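3-methyladenine DNA glycosylase (Helicobacter pylori, PDB 1PU6) removes 3-methyladenine and probably related alkylated bases from DNA by cleaving the bond between base and sugar, opening the base excision repair pathway. Local coordinates at residues A143-V148 with S194-Y199; N63-N68 with Q109-F114; A37-N42 with K95-L100; V118-L123 with S133-L138. All coordinates share one frame; numbering follows the deposited sequence.

Contact 1. Residues A143-V148 with S194-Y199; sequences AKEVMV and SLAQLY
Three protein atoms grip the oxygen of the bound water 2: V148 N donates to it at 3.0 Å, and the water returns weak hydrogen bonds to the carbonyls V146 O and Y199 O, so loop and helix backbones meet through one solvent molecule. A second water makes the other bridge, donating to E145 OE1 and accepting from A196 N at 3.1 Å. No direct hydrogen bond joins the segments. E145 sits at the centre of an inverse gamma turn closed by a weak V146 N to K144 O bond, and this kink carries the loop past the helix start with E145 and A196 CA only 4.3 Å apart. A196 CB is pressed against A143 O at 3.3 Å and against K144 O. The E145 chain, extended beyond CG, crosses L195 at about a right angle, CD resting on L195 CD2 at 3.8 Å. Farther along, the Y199 ring is held between two aliphatic groups: M147 CB stands over one face, 4.2 Å from the ring centroid and 26° off the normal, while L195 CD1 lies above the opposite face, toward the rim. M147 SD completes a Met-aromatic contact obliquely, 5.0 Å from the Y199 centroid. S194 OG caps the helix by accepting from Q197 N with an angle of 166°. Outside, K144 NZ reaches Q116 O, and E175 OE1 accepts from M147 N. Van der Waals and CH-pi packing, including a methyl against two carbonyls, joins the segments, with water mediating polarity; E145, linked through water to a first-turn N-H, may be favoured in its charged form by the helix end.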
loop_
_atom_site.group_PDB
_atom_site.type_symbol
_atom_site.label_atom_id
_atom_site.label_comp_id
_atom_site.label_asym_id
_atom_site.label_seq_id
_atom_site.Cartn_x
_atom_site.Cartn_y
_atom_site.Cartn_z
ATOM N N ALA A 143 3.267 9.247 -0.015
ATOM C CA ALA A 143 2.264 10.297 0.228
ATOM C C ALA A 143 1.700 10.977 -1.026
ATOM O O ALA A 143 1.378 12.210 -0.982
ATOM C CB ALA A 143 2.785 11.344 1.292
ATOM N N LYS A 144 1.570 10.211 -2.121
ATOM C CA LYS A 144 0.961 10.734 -3.359
ATOM C C LYS A 144 -0.535 10.580 -3.342
ATOM O O LYS A 144 -1.079 9.701 -2.615
ATOM C CB LYS A 144 1.436 9.948 -4.589
ATOM C CG LYS A 144 2.903 9.902 -4.766
ATOM C CD LYS A 144 3.487 11.198 -4.972
ATOM C CE LYS A 144 4.903 10.948 -5.534
ATOM N NZ LYS A 144 5.516 12.258 -5.824
ATOM N N GLU A 145 -1.202 11.434 -4.137
ATOM C CA GLU A 145 -2.682 11.417 -4.207
ATOM C C GLU A 145 -3.148 10.297 -5.114
ATOM O O GLU A 145 -3.507 10.522 -6.254
ATOM C CB GLU A 145 -3.257 12.792 -4.654
ATOM C CG GLU A 145 -2.947 13.897 -3.638
ATOM C CD GLU A 145 -3.212 15.327 -4.148
ATOM O OE1 GLU A 145 -3.149 16.249 -3.273
ATOM O OE2 GLU A 145 -3.435 15.559 -5.405
ATOM N N VAL A 146 -3.061 9.071 -4.599
ATOM C CA VAL A 146 -3.432 7.841 -5.319
ATOM C C VAL A 146 -4.273 6.993 -4.378
ATOM O O VAL A 146 -3.884 6.778 -3.196
ATOM C CB VAL A 146 -2.143 7.034 -5.637
ATOM C CG1 VAL A 146 -2.466 5.684 -6.170
ATOM C CG2 VAL A 146 -1.318 7.862 -6.663
ATOM N N MET A 147 -5.412 6.471 -4.852
ATOM C CA MET A 147 -6.188 5.514 -4.032
ATOM C C MET A 147 -5.960 4.055 -4.501
ATOM O O MET A 147 -6.257 3.725 -5.642
ATOM C CB MET A 147 -7.693 5.811 -4.044
ATOM C CG MET A 147 -8.378 5.033 -2.744
ATOM S SD MET A 147 -9.945 5.539 -2.541
ATOM C CE MET A 147 -10.646 3.985 -1.864
ATOM N N VAL A 148 -5.477 3.189 -3.619
ATOM C CA VAL A 148 -5.249 1.778 -3.931
ATOM C C VAL A 148 -6.621 1.108 -4.048
ATOM O O VAL A 148 -7.531 1.430 -3.257
ATOM C CB VAL A 148 -4.500 1.106 -2.768
ATOM C CG1 VAL A 148 -4.419 -0.420 -2.960
ATOM C CG2 VAL A 148 -3.103 1.730 -2.652
ATOM N N SER A 194 -4.501 16.000 4.407
ATOM C CA SER A 194 -4.373 16.068 2.965
ATOM C C SER A 194 -5.216 15.035 2.208
ATOM O O SER A 194 -5.654 13.995 2.756
ATOM C CB SER A 194 -2.900 15.835 2.589
ATOM O OG SER A 194 -2.517 14.469 2.806
ATOM N N LEU A 195 -5.439 15.308 0.939
ATOM C CA LEU A 195 -6.129 14.358 0.069
ATOM C C LEU A 195 -5.373 13.016 -0.000
ATOM O O LEU A 195 -6.000 11.970 0.010
ATOM C CB LEU A 195 -6.280 14.980 -1.336
ATOM C CG LEU A 195 -6.926 14.076 -2.375
ATOM C CD1 LEU A 195 -8.306 13.605 -1.898
ATOM C CD2 LEU A 195 -6.981 14.802 -3.745
ATOM N N ALA A 196 -4.046 13.023 -0.065
ATOM C CA ALA A 196 -3.329 11.731 -0.004
ATOM C C ALA A 196 -3.643 10.911 1.278
ATOM O O ALA A 196 -3.868 9.678 1.212
ATOM C CB ALA A 196 -1.842 11.937 -0.145
ATOM N N GLN A 197 -3.637 11.560 2.435
ATOM C CA GLN A 197 -3.962 10.820 3.679
ATOM C C GLN A 197 -5.416 10.359 3.661
ATOM O O GLN A 197 -5.740 9.285 4.209
ATOM C CB GLN A 197 -3.686 11.702 4.889
ATOM C CG GLN A 197 -3.755 10.879 6.196
ATOM C CD GLN A 197 -3.479 11.716 7.444
ATOM O OE1 GLN A 197 -2.979 12.854 7.365
ATOM N NE2 GLN A 197 -3.771 11.138 8.593
ATOM N N LEU A 198 -6.318 11.190 3.113
ATOM C CA LEU A 198 -7.699 10.763 2.959
ATOM C C LEU A 198 -7.790 9.428 2.136
ATOM O O LEU A 198 -8.469 8.487 2.542
ATOM C CB LEU A 198 -8.560 11.883 2.334
ATOM C CG LEU A 198 -10.051 11.608 2.239
ATOM C CD1 LEU A 198 -10.821 13.052 2.221
ATOM C CD2 LEU A 198 -10.395 10.836 0.991
ATOM N N TYR A 199 -7.099 9.354 0.988
ATOM C CA TYR A 199 -7.149 8.109 0.194
ATOM C C TYR A 199 -6.525 6.912 0.979
ATOM O O TYR A 199 -7.029 5.776 0.896
ATOM C CB TYR A 199 -6.375 8.325 -1.120
ATOM C CG TYR A 199 -7.053 9.157 -2.176
ATOM C CD1 TYR A 199 -6.286 9.880 -3.086
ATOM C CD2 TYR A 199 -8.426 9.149 -2.351
ATOM C CE1 TYR A 199 -6.860 10.631 -4.107
ATOM C CE2 TYR A 199 -9.044 9.909 -3.409
ATOM C CZ TYR A 199 -8.231 10.632 -4.283
ATOM O OH TYR A 199 -8.787 11.388 -5.336
HETATM O O HOH W 1 -2.234 15.436 -0.735
HETATM O O HOH W 2 -4.994 4.351 -0.939
#

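Contact 2. Residues N63-N68 with Q109-F114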
loop_
_atom_site.group_PDB
_atom_site.type_symbol
_atom_site.label_atom_id
_atom_site.label_comp_id
_atom_site.label_asym_id
_atom_site.label_seq_id
_atom_site.Cartn_x
_atom_site.Cartn_y
_atom_site.Cartn_z
ATOM N N ASN A 63 16.860 1.480 11.834
ATOM C CA ASN A 63 16.195 2.801 11.920
ATOM C C ASN A 63 16.499 3.878 10.881
ATOM O O ASN A 63 15.885 4.981 10.897
ATOM C CB ASN A 63 16.428 3.386 13.305
ATOM C CG ASN A 63 15.868 2.513 14.377
ATOM O OD1 ASN A 63 14.745 1.988 14.245
ATOM N ND2 ASN A 63 16.637 2.319 15.443
ATOM N N ASP A 64 17.433 3.612 9.978
ATOM C CA ASP A 64 17.821 4.653 9.025
ATOM C C ASP A 64 17.395 4.158 7.662
ATOM O O ASP A 64 17.919 3.139 7.217
ATOM C CB ASP A 64 19.334 4.788 9.061
ATOM C CG ASP A 64 19.874 5.767 8.022
ATOM O OD1 ASP A 64 20.868 6.466 8.361
ATOM O OD2 ASP A 64 19.396 5.878 6.850
ATOM N N ASP A 65 16.448 4.846 7.000
ATOM C CA ASP A 65 15.896 4.274 5.765
ATOM C C ASP A 65 16.840 4.304 4.580
ATOM O O ASP A 65 16.679 3.494 3.642
ATOM C CB ASP A 65 14.582 4.987 5.397
ATOM C CG ASP A 65 13.386 4.358 6.103
ATOM O OD1 ASP A 65 12.270 4.924 5.988
ATOM O OD2 ASP A 65 13.501 3.296 6.799
ATOM N N GLU A 66 17.806 5.236 4.567
ATOM C CA GLU A 66 18.789 5.207 3.480
ATOM C C GLU A 66 19.676 3.964 3.598
ATOM O O GLU A 66 19.993 3.319 2.563
ATOM C CB GLU A 66 19.635 6.513 3.393
ATOM C CG GLU A 66 18.755 7.757 3.128
ATOM C CD GLU A 66 17.937 7.773 1.784
ATOM O OE1 GLU A 66 17.034 8.674 1.666
ATOM O OE2 GLU A 66 18.179 6.908 0.883
ATOM N N ILE A 67 20.040 3.589 4.832
ATOM C CA ILE A 67 20.758 2.334 5.039
ATOM C C ILE A 67 19.879 1.113 4.756
ATOM O O ILE A 67 20.369 0.125 4.156
ATOM C CB ILE A 67 21.377 2.275 6.458
ATOM C CG1 ILE A 67 22.491 3.316 6.571
ATOM C CG2 ILE A 67 21.993 0.896 6.763
ATOM C CD1 ILE A 67 23.049 3.439 7.967
ATOM N N ASN A 68 18.608 1.147 5.175
ATOM C CA ASN A 68 17.694 0.025 4.884
ATOM C C ASN A 68 17.591 -0.262 3.385
ATOM O O ASN A 68 17.545 -1.432 2.977
ATOM C CB ASN A 68 16.287 0.342 5.433
ATOM C CG ASN A 68 16.200 0.290 6.969
ATOM O OD1 ASN A 68 15.269 0.916 7.583
ATOM N ND2 ASN A 68 17.081 -0.427 7.593
ATOM N N GLN A 109 18.900 7.861 -6.639
ATOM C CA GLN A 109 20.015 8.093 -5.715
ATOM C C GLN A 109 19.698 7.849 -4.245
ATOM O O GLN A 109 20.566 7.390 -3.474
ATOM C CB GLN A 109 20.729 9.462 -5.968
ATOM C CG GLN A 109 21.424 9.513 -7.340
ATOM C CD GLN A 109 20.479 9.756 -8.538
ATOM O OE1 GLN A 109 19.579 10.647 -8.501
ATOM N NE2 GLN A 109 20.681 8.960 -9.615
ATOM N N SER A 110 18.479 8.188 -3.824
ATOM C CA SER A 110 18.120 8.040 -2.401
ATOM C C SER A 110 16.647 7.748 -2.267
ATOM O O SER A 110 15.873 8.040 -3.177
ATOM C CB SER A 110 18.418 9.367 -1.641
ATOM O OG SER A 110 17.639 10.474 -2.127
ATOM N N PHE A 111 16.276 7.150 -1.132
ATOM C CA PHE A 111 14.874 6.917 -0.838
ATOM C C PHE A 111 14.155 8.273 -0.728
ATOM O O PHE A 111 13.019 8.404 -1.163
ATOM C CB PHE A 111 14.713 6.097 0.467
ATOM C CG PHE A 111 13.318 5.713 0.771
ATOM C CD1 PHE A 111 12.570 4.949 -0.143
ATOM C CD2 PHE A 111 12.720 6.099 1.991
ATOM C CE1 PHE A 111 11.237 4.587 0.146
ATOM C CE2 PHE A 111 11.390 5.724 2.294
ATOM C CZ PHE A 111 10.658 4.966 1.376
ATOM N N GLU A 112 14.804 9.289 -0.159
ATOM C CA GLU A 112 14.146 10.595 -0.035
ATOM C C GLU A 112 13.793 11.178 -1.409
ATOM O O GLU A 112 12.677 11.662 -1.611
ATOM C CB GLU A 112 15.066 11.596 0.703
ATOM C CG GLU A 112 14.454 12.989 0.867
ATOM C CD GLU A 112 15.136 13.806 1.966
ATOM O OE1 GLU A 112 16.169 13.337 2.512
ATOM O OE2 GLU A 112 14.653 14.927 2.279
ATOM N N ASN A 113 14.740 11.148 -2.353
ATOM C CA ASN A 113 14.442 11.665 -3.686
ATOM C C ASN A 113 13.431 10.807 -4.412
ATOM O O ASN A 113 12.561 11.346 -5.129
ATOM C CB ASN A 113 15.729 11.806 -4.509
ATOM C CG ASN A 113 15.535 12.622 -5.771
ATOM O OD1 ASN A 113 15.010 13.782 -5.737
ATOM N ND2 ASN A 113 15.968 12.053 -6.905
ATOM N N PHE A 114 13.516 9.490 -4.218
ATOM C CA PHE A 114 12.534 8.563 -4.806
ATOM C C PHE A 114 11.109 8.982 -4.418
ATOM O O PHE A 114 10.203 9.001 -5.257
ATOM C CB PHE A 114 12.846 7.109 -4.299
ATOM C CG PHE A 114 11.728 6.095 -4.503
ATOM C CD1 PHE A 114 11.586 5.366 -5.708
ATOM C CD2 PHE A 114 10.878 5.773 -3.424
ATOM C CE1 PHE A 114 10.568 4.374 -5.848
ATOM C CE2 PHE A 114 9.842 4.814 -3.554
ATOM C CZ PHE A 114 9.707 4.093 -4.748
HETATM O O HOH W 3 18.274 11.089 2.302
#
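Two helices begin beside each other here, E66 in the first turn of one and F111 in the first turn of the other, with CA atoms 6.1 Å apart. The E66 carboxylate spans the gap. Its CG is anti to the carbonyl carbon (chi1 -61°) and the chain bends at chi2, which brings both oxygens to the start of helix 111-117. E66 OE2 accepts F111 N at 2.8 Å with an angle of 161°, and E66 OE1 accepts E112 N at 2.9 Å with 151°; each oxygen uses its syn lone pair, so the carboxylate clasps two successive amides like a fork. Water 3 gives E66 OE1 a second grip by donating to it at 2.8 Å, and donates as well to E112 OE1. It thereby sits between two like charges, E66 OE1 and E112 OE1 being 4.8 Å apart. S110 supplies the N-cap of the same helix, its OG taking N113 N at 3.0 Å, and its CB lies 3.5 Å from E66 OE2. In the partner helix D64 is the N-cap, OD2 accepting I67 N from above the carboxylate plane and E66 N weakly. D65 runs alongside F111, its OD1 3.9 Å from F111 CE2 and the carboxylate plane nearly perpendicular to the ring. That OD1 is fixed by F31 N, while the F31 ring meets F111 edge to face. The serine N-cap and the carboxylate together satisfy first-turn N-H groups of helix 111-117; the acid comes from another helix, joining two helix starts at the surface of the all-helical HhH-GPD fold.

Contact 3. Residues A37-N42 with K95-L100; sequences AVLTQN and KRLIDL
The guanidinium of R96 and the amide of Q41 meet obliquely, their planes 26° apart, with V38 O at the guanidinium edge, near its plane. Q41 NE2 and R96 NH1 approach to 3.2 Å, but both are donors, so no hydrogen bond forms. Water 4 links the polar ends, accepting from R96 NH1 at 3.0 Å, donating to V38 O at 3.0 Å and weakly to Q41 OE1. R96 gets there with CG anti to the backbone N and a bend at chi3 (-51°), its CD passing V38 CG1. Q41, extended, reaches the turn before helix 131-141, where NE2 donates to G128 O and OE1 accepts from G130 N. Away from the polar groups the contact is apolar. V38 runs alongside L97 and L100, pointing the other way, with CG1 on L97 CD2 at 3.6 Å and CG2 on L100 CD2 at 4.0 Å. L39 crosses L97 at about a right angle, L39 CD2 meeting L97 CD1 at 3.8 Å. Helices 31-39 and 90-108 are thus joined by a buried aliphatic core. Each donor has its own acceptor, G128 O or the water, which probably offsets their proximity, and the arginine charge would probably polarise that water.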
loop_
_atom_site.group_PDB
_atom_site.type_symbol
_atom_site.label_atom_id
_atom_site.label_comp_id
_atom_site.label_asym_id
_atom_site.label_seq_id
_atom_site.Cartn_x
_atom_site.Cartn_y
_atom_site.Cartn_z
ATOM N N ALA A 37 4.277 -3.380 1.011
ATOM C CA ALA A 37 3.425 -3.244 -0.156
ATOM C C ALA A 37 3.833 -4.274 -1.205
ATOM O O ALA A 37 2.962 -4.795 -1.918
ATOM C CB ALA A 37 3.540 -1.820 -0.738
ATOM N N VAL A 38 5.136 -4.555 -1.313
ATOM C CA VAL A 38 5.588 -5.560 -2.254
ATOM C C VAL A 38 5.251 -6.962 -1.746
ATOM O O VAL A 38 4.738 -7.796 -2.524
ATOM C CB VAL A 38 7.118 -5.411 -2.491
ATOM C CG1 VAL A 38 7.647 -6.575 -3.336
ATOM C CG2 VAL A 38 7.380 -4.025 -3.183
ATOM N N LEU A 39 5.577 -7.255 -0.470
ATOM C CA LEU A 39 5.392 -8.602 0.091
ATOM C C LEU A 39 3.970 -9.039 0.245
ATOM O O LEU A 39 3.713 -10.272 0.294
ATOM C CB LEU A 39 6.096 -8.740 1.433
ATOM C CG LEU A 39 7.626 -8.612 1.420
ATOM C CD1 LEU A 39 8.123 -8.631 2.897
ATOM C CD2 LEU A 39 8.164 -9.807 0.658
ATOM N N THR A 40 3.028 -8.072 0.290
ATOM C CA THR A 40 1.651 -8.481 0.438
ATOM C C THR A 40 0.969 -9.009 -0.842
ATOM O O THR A 40 -0.151 -9.526 -0.797
ATOM C CB THR A 40 0.850 -7.330 1.131
ATOM O OG1 THR A 40 -0.380 -7.863 1.663
ATOM C CG2 THR A 40 0.473 -6.260 0.145
ATOM N N GLN A 41 1.616 -8.861 -1.989
ATOM C CA GLN A 41 1.027 -9.316 -3.246
ATOM C C GLN A 41 0.687 -10.811 -3.218
ATOM O O GLN A 41 1.521 -11.632 -2.830
ATOM C CB GLN A 41 1.960 -8.933 -4.419
ATOM C CG GLN A 41 1.411 -9.234 -5.846
ATOM C CD GLN A 41 2.321 -8.635 -6.932
ATOM O OE1 GLN A 41 2.431 -7.396 -7.087
ATOM N NE2 GLN A 41 2.986 -9.504 -7.677
ATOM N N ASN A 42 -0.565 -11.165 -3.583
ATOM C CA ASN A 42 -1.009 -12.574 -3.593
ATOM C C ASN A 42 -0.975 -13.258 -2.223
ATOM O O ASN A 42 -1.026 -14.491 -2.143
ATOM C CB ASN A 42 -0.262 -13.379 -4.675
ATOM C CG ASN A 42 -0.651 -12.921 -6.055
ATOM O OD1 ASN A 42 -1.862 -12.716 -6.327
ATOM N ND2 ASN A 42 0.335 -12.731 -6.939
ATOM N N LYS A 95 13.803 -11.809 -5.081
ATOM C CA LYS A 95 14.398 -11.197 -6.261
ATOM C C LYS A 95 13.719 -9.815 -6.612
ATOM O O LYS A 95 14.383 -8.840 -6.977
ATOM C CB LYS A 95 14.289 -12.143 -7.471
ATOM C CG LYS A 95 14.801 -11.445 -8.780
ATOM C CD LYS A 95 15.084 -12.474 -9.848
ATOM C CE LYS A 95 15.408 -11.802 -11.182
ATOM N NZ LYS A 95 16.707 -11.007 -11.165
ATOM N N ARG A 96 12.410 -9.776 -6.490
ATOM C CA ARG A 96 11.675 -8.544 -6.821
ATOM C C ARG A 96 12.134 -7.382 -5.907
ATOM O O ARG A 96 12.328 -6.252 -6.390
ATOM C CB ARG A 96 10.202 -8.776 -6.548
ATOM C CG ARG A 96 9.330 -7.711 -7.065
ATOM C CD ARG A 96 7.837 -8.143 -6.900
ATOM N NE ARG A 96 7.627 -9.509 -7.464
ATOM C CZ ARG A 96 6.657 -10.333 -7.087
ATOM N NH1 ARG A 96 5.808 -9.979 -6.142
ATOM N NH2 ARG A 96 6.509 -11.524 -7.691
ATOM N N LEU A 97 12.290 -7.659 -4.592
ATOM C CA LEU A 97 12.808 -6.621 -3.642
ATOM C C LEU A 97 14.235 -6.164 -3.929
ATOM O O LEU A 97 14.566 -4.975 -3.864
ATOM C CB LEU A 97 12.738 -7.130 -2.183
ATOM C CG LEU A 97 11.325 -7.163 -1.646
ATOM C CD1 LEU A 97 11.354 -7.866 -0.262
ATOM C CD2 LEU A 97 10.670 -5.770 -1.589
ATOM N N ILE A 98 15.112 -7.141 -4.191
ATOM C CA ILE A 98 16.512 -6.822 -4.492
ATOM C C ILE A 98 16.636 -5.968 -5.755
ATOM O O ILE A 98 17.351 -4.930 -5.775
ATOM C CB ILE A 98 17.333 -8.126 -4.593
ATOM C CG1 ILE A 98 17.457 -8.742 -3.198
ATOM C CG2 ILE A 98 18.702 -7.862 -5.212
ATOM C CD1 ILE A 98 17.961 -10.220 -3.220
ATOM N N ASP A 99 15.953 -6.386 -6.805
ATOM C CA ASP A 99 16.015 -5.635 -8.053
ATOM C C ASP A 99 15.362 -4.229 -7.945
ATOM O O ASP A 99 15.905 -3.221 -8.485
ATOM C CB ASP A 99 15.420 -6.451 -9.205
ATOM C CG ASP A 99 16.317 -7.647 -9.612
ATOM O OD1 ASP A 99 17.481 -7.793 -9.098
ATOM O OD2 ASP A 99 15.932 -8.500 -10.465
ATOM N N LEU A 100 14.209 -4.160 -7.284
ATOM C CA LEU A 100 13.545 -2.858 -7.097
ATOM C C LEU A 100 14.494 -1.881 -6.322
ATOM O O LEU A 100 14.668 -0.699 -6.711
ATOM C CB LEU A 100 12.227 -3.066 -6.315
ATOM C CG LEU A 100 11.651 -1.754 -5.733
ATOM C CD1 LEU A 100 11.222 -0.756 -6.835
ATOM C CD2 LEU A 100 10.447 -2.124 -4.830
HETATM O O HOH W 4 4.878 -7.230 -5.420
#

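Contact 4. Residues V118-L123 with S133-L138. Unlike the reference sequence in segment 118-123: R120 (reference Lys).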
loop_
_atom_site.group_PDB
_atom_site.type_symbol
_atom_site.label_atom_id
_atom_site.label_comp_id
_atom_site.label_asym_id
_atom_site.label_seq_id
_atom_site.Cartn_x
_atom_site.Cartn_y
_atom_site.Cartn_z
ATOM N N VAL A 118 9.318 9.555 -7.978
ATOM C CA VAL A 118 8.824 8.319 -8.575
ATOM C C VAL A 118 7.453 8.512 -9.274
ATOM O O VAL A 118 6.625 9.323 -8.834
ATOM C CB VAL A 118 8.780 7.164 -7.530
ATOM C CG1 VAL A 118 7.760 7.421 -6.495
ATOM C CG2 VAL A 118 8.612 5.791 -8.231
ATOM N N THR A 119 7.268 7.783 -10.381
ATOM C CA THR A 119 5.984 7.713 -11.062
ATOM C C THR A 119 5.443 6.283 -11.041
ATOM O O THR A 119 6.213 5.294 -10.894
ATOM C CB THR A 119 6.053 8.140 -12.519
ATOM O OG1 THR A 119 6.921 7.246 -13.235
ATOM C CG2 THR A 119 6.651 9.499 -12.668
ATOM N N ARG A 120 4.136 6.157 -11.183
ATOM C CA ARG A 120 3.535 4.832 -11.252
ATOM C C ARG A 120 4.171 3.966 -12.377
ATOM O O ARG A 120 4.428 2.763 -12.169
ATOM C CB ARG A 120 2.050 4.985 -11.490
ATOM C CG ARG A 120 1.343 3.658 -11.379
ATOM C CD ARG A 120 0.056 3.675 -12.087
ATOM N NE ARG A 120 -0.963 2.850 -11.432
ATOM C CZ ARG A 120 -2.001 2.304 -12.046
ATOM N NH1 ARG A 120 -2.145 2.392 -13.395
ATOM N NH2 ARG A 120 -2.923 1.650 -11.297
ATOM N N GLU A 121 4.414 4.570 -13.539
ATOM C CA GLU A 121 4.925 3.769 -14.662
ATOM C C GLU A 121 6.348 3.268 -14.393
ATOM O O GLU A 121 6.705 2.148 -14.829
ATOM C CB GLU A 121 4.828 4.593 -15.950
ATOM C CG GLU A 121 3.359 4.852 -16.344
ATOM C CD GLU A 121 2.679 5.967 -15.484
ATOM O OE1 GLU A 121 1.412 5.882 -15.295
ATOM O OE2 GLU A 121 3.363 6.930 -14.938
ATOM N N TRP A 122 7.155 4.074 -13.687
ATOM C CA TRP A 122 8.473 3.599 -13.291
ATOM C C TRP A 122 8.341 2.311 -12.406
ATOM O O TRP A 122 9.028 1.290 -12.613
ATOM C CB TRP A 122 9.201 4.727 -12.530
ATOM C CG TRP A 122 10.665 4.348 -12.274
ATOM C CD1 TRP A 122 11.763 4.699 -13.059
ATOM C CD2 TRP A 122 11.184 3.576 -11.171
ATOM N NE1 TRP A 122 12.905 4.117 -12.544
ATOM C CE2 TRP A 122 12.596 3.492 -11.348
ATOM C CE3 TRP A 122 10.599 2.975 -10.038
ATOM C CZ2 TRP A 122 13.438 2.749 -10.450
ATOM C CZ3 TRP A 122 11.452 2.283 -9.115
ATOM C CH2 TRP A 122 12.845 2.164 -9.366
ATOM N N LEU A 123 7.406 2.329 -11.470
ATOM C CA LEU A 123 7.229 1.138 -10.550
ATOM C C LEU A 123 6.720 -0.104 -11.347
ATOM O O LEU A 123 7.200 -1.243 -11.123
ATOM C CB LEU A 123 6.244 1.486 -9.447
ATOM C CG LEU A 123 6.850 2.450 -8.408
ATOM C CD1 LEU A 123 5.702 3.019 -7.529
ATOM C CD2 LEU A 123 7.941 1.724 -7.519
ATOM N N SER A 133 0.345 -3.204 -5.772
ATOM C CA SER A 133 1.610 -2.957 -5.053
ATOM C C SER A 133 2.204 -1.603 -5.456
ATOM O O SER A 133 2.679 -0.837 -4.550
ATOM C CB SER A 133 2.644 -4.052 -5.349
ATOM O OG SER A 133 2.338 -5.258 -4.604
ATOM N N ALA A 134 2.191 -1.268 -6.760
ATOM C CA ALA A 134 2.764 0.051 -7.188
ATOM C C ALA A 134 1.958 1.209 -6.522
ATOM O O ALA A 134 2.531 2.189 -6.005
ATOM C CB ALA A 134 2.670 0.234 -8.691
ATOM N N ASP A 135 0.647 1.091 -6.554
ATOM C CA ASP A 135 -0.170 2.189 -5.955
ATOM C C ASP A 135 -0.029 2.256 -4.436
ATOM O O ASP A 135 -0.065 3.368 -3.839
ATOM C CB ASP A 135 -1.602 1.997 -6.358
ATOM C CG ASP A 135 -1.834 2.366 -7.818
ATOM O OD1 ASP A 135 -2.869 1.955 -8.394
ATOM O OD2 ASP A 135 -0.980 3.006 -8.495
ATOM N N ALA A 136 0.124 1.097 -3.788
ATOM C CA ALA A 136 0.321 1.100 -2.325
ATOM C C ALA A 136 1.655 1.762 -1.964
ATOM O O ALA A 136 1.761 2.495 -0.959
ATOM C CB ALA A 136 0.241 -0.341 -1.752
ATOM N N ILE A 137 2.686 1.549 -2.801
ATOM C CA ILE A 137 3.943 2.270 -2.573
ATOM C C ILE A 137 3.705 3.792 -2.749
ATOM O O ILE A 137 4.129 4.627 -1.918
ATOM C CB ILE A 137 5.035 1.754 -3.567
ATOM C CG1 ILE A 137 5.416 0.299 -3.233
ATOM C CG2 ILE A 137 6.286 2.736 -3.580
ATOM C CD1 ILE A 137 6.274 -0.412 -4.347
ATOM N N LEU A 138 3.042 4.189 -3.860
ATOM C CA LEU A 138 2.818 5.643 -4.098
ATOM C C LEU A 138 2.030 6.333 -2.950
ATOM O O LEU A 138 2.395 7.457 -2.488
ATOM C CB LEU A 138 2.048 5.894 -5.396
ATOM C CG LEU A 138 2.879 5.565 -6.634
ATOM C CD1 LEU A 138 2.020 5.539 -7.900
ATOM C CD2 LEU A 138 4.094 6.479 -6.853
#
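NE and NH2 of R120 pair with the two oxygens of D135 in a bidentate salt bridge. R120 NE donates to D135 OD2 at 2.9 Å (159°), and R120 NH2 to D135 OD1 at 2.9 Å (163°). Both oxygens use syn lone pairs, and the two planes lie 10° apart, so this salt bridge is nearly coplanar. A second shell fixes both groups: D135 OD1 also accepts from Y167 OH and Q171 NE2, while R120 NH1 pairs with D168. Buried D135 is therefore well compensated, which should keep it ionised. Beneath the ion pair, L138 CD1 meets R120 CB at 3.6 Å, crossing that chain at about a right angle, while its CD2 is shared by V118 CG1, at 3.8 Å, and L123 CD1. L123 CD1 also lies against A134 O at 3.6 Å, while L123 CB faces A134 CB at 3.9 Å. T119 starts the short helix, OG1 capping W122 N. These helices, 120-124 and 131-141, flank the turn that carries I129, whose side chain A134 touches, consistent with the helix-hairpin-helix motif by which this superfamily binds the DNA backbone. Around the pair, helix 167-179 lies beyond the salt bridge, I137 packs on helix 31-39, W122 rests on helix 90-108, and F114 of helix 111-117 touches L123 and I137.

From the N terminus, 37-42 opens contact 3 and 63-68 opens contact 2; 95-100 then closes contact 3 before 109-114 closes contact 2, so the two loops cross along the chain, though the contacts, centres about 17 Å apart, do not touch. Contact 4 follows in series as a short loop through the hairpin, and touches both: A37 O bonds to S133 OG at 2.8 Å, and F114 of contact 2 packs on W122. Contact 1 comes last, its loop carrying helices 151-159, 167-179 and 182-187, and lies across the chain's centre from contact 3. K144 N to L138 O, 2.9 Å, joins it to contact 4; contact 4 thus connects the early helices, through contact 1, to helix 195-203.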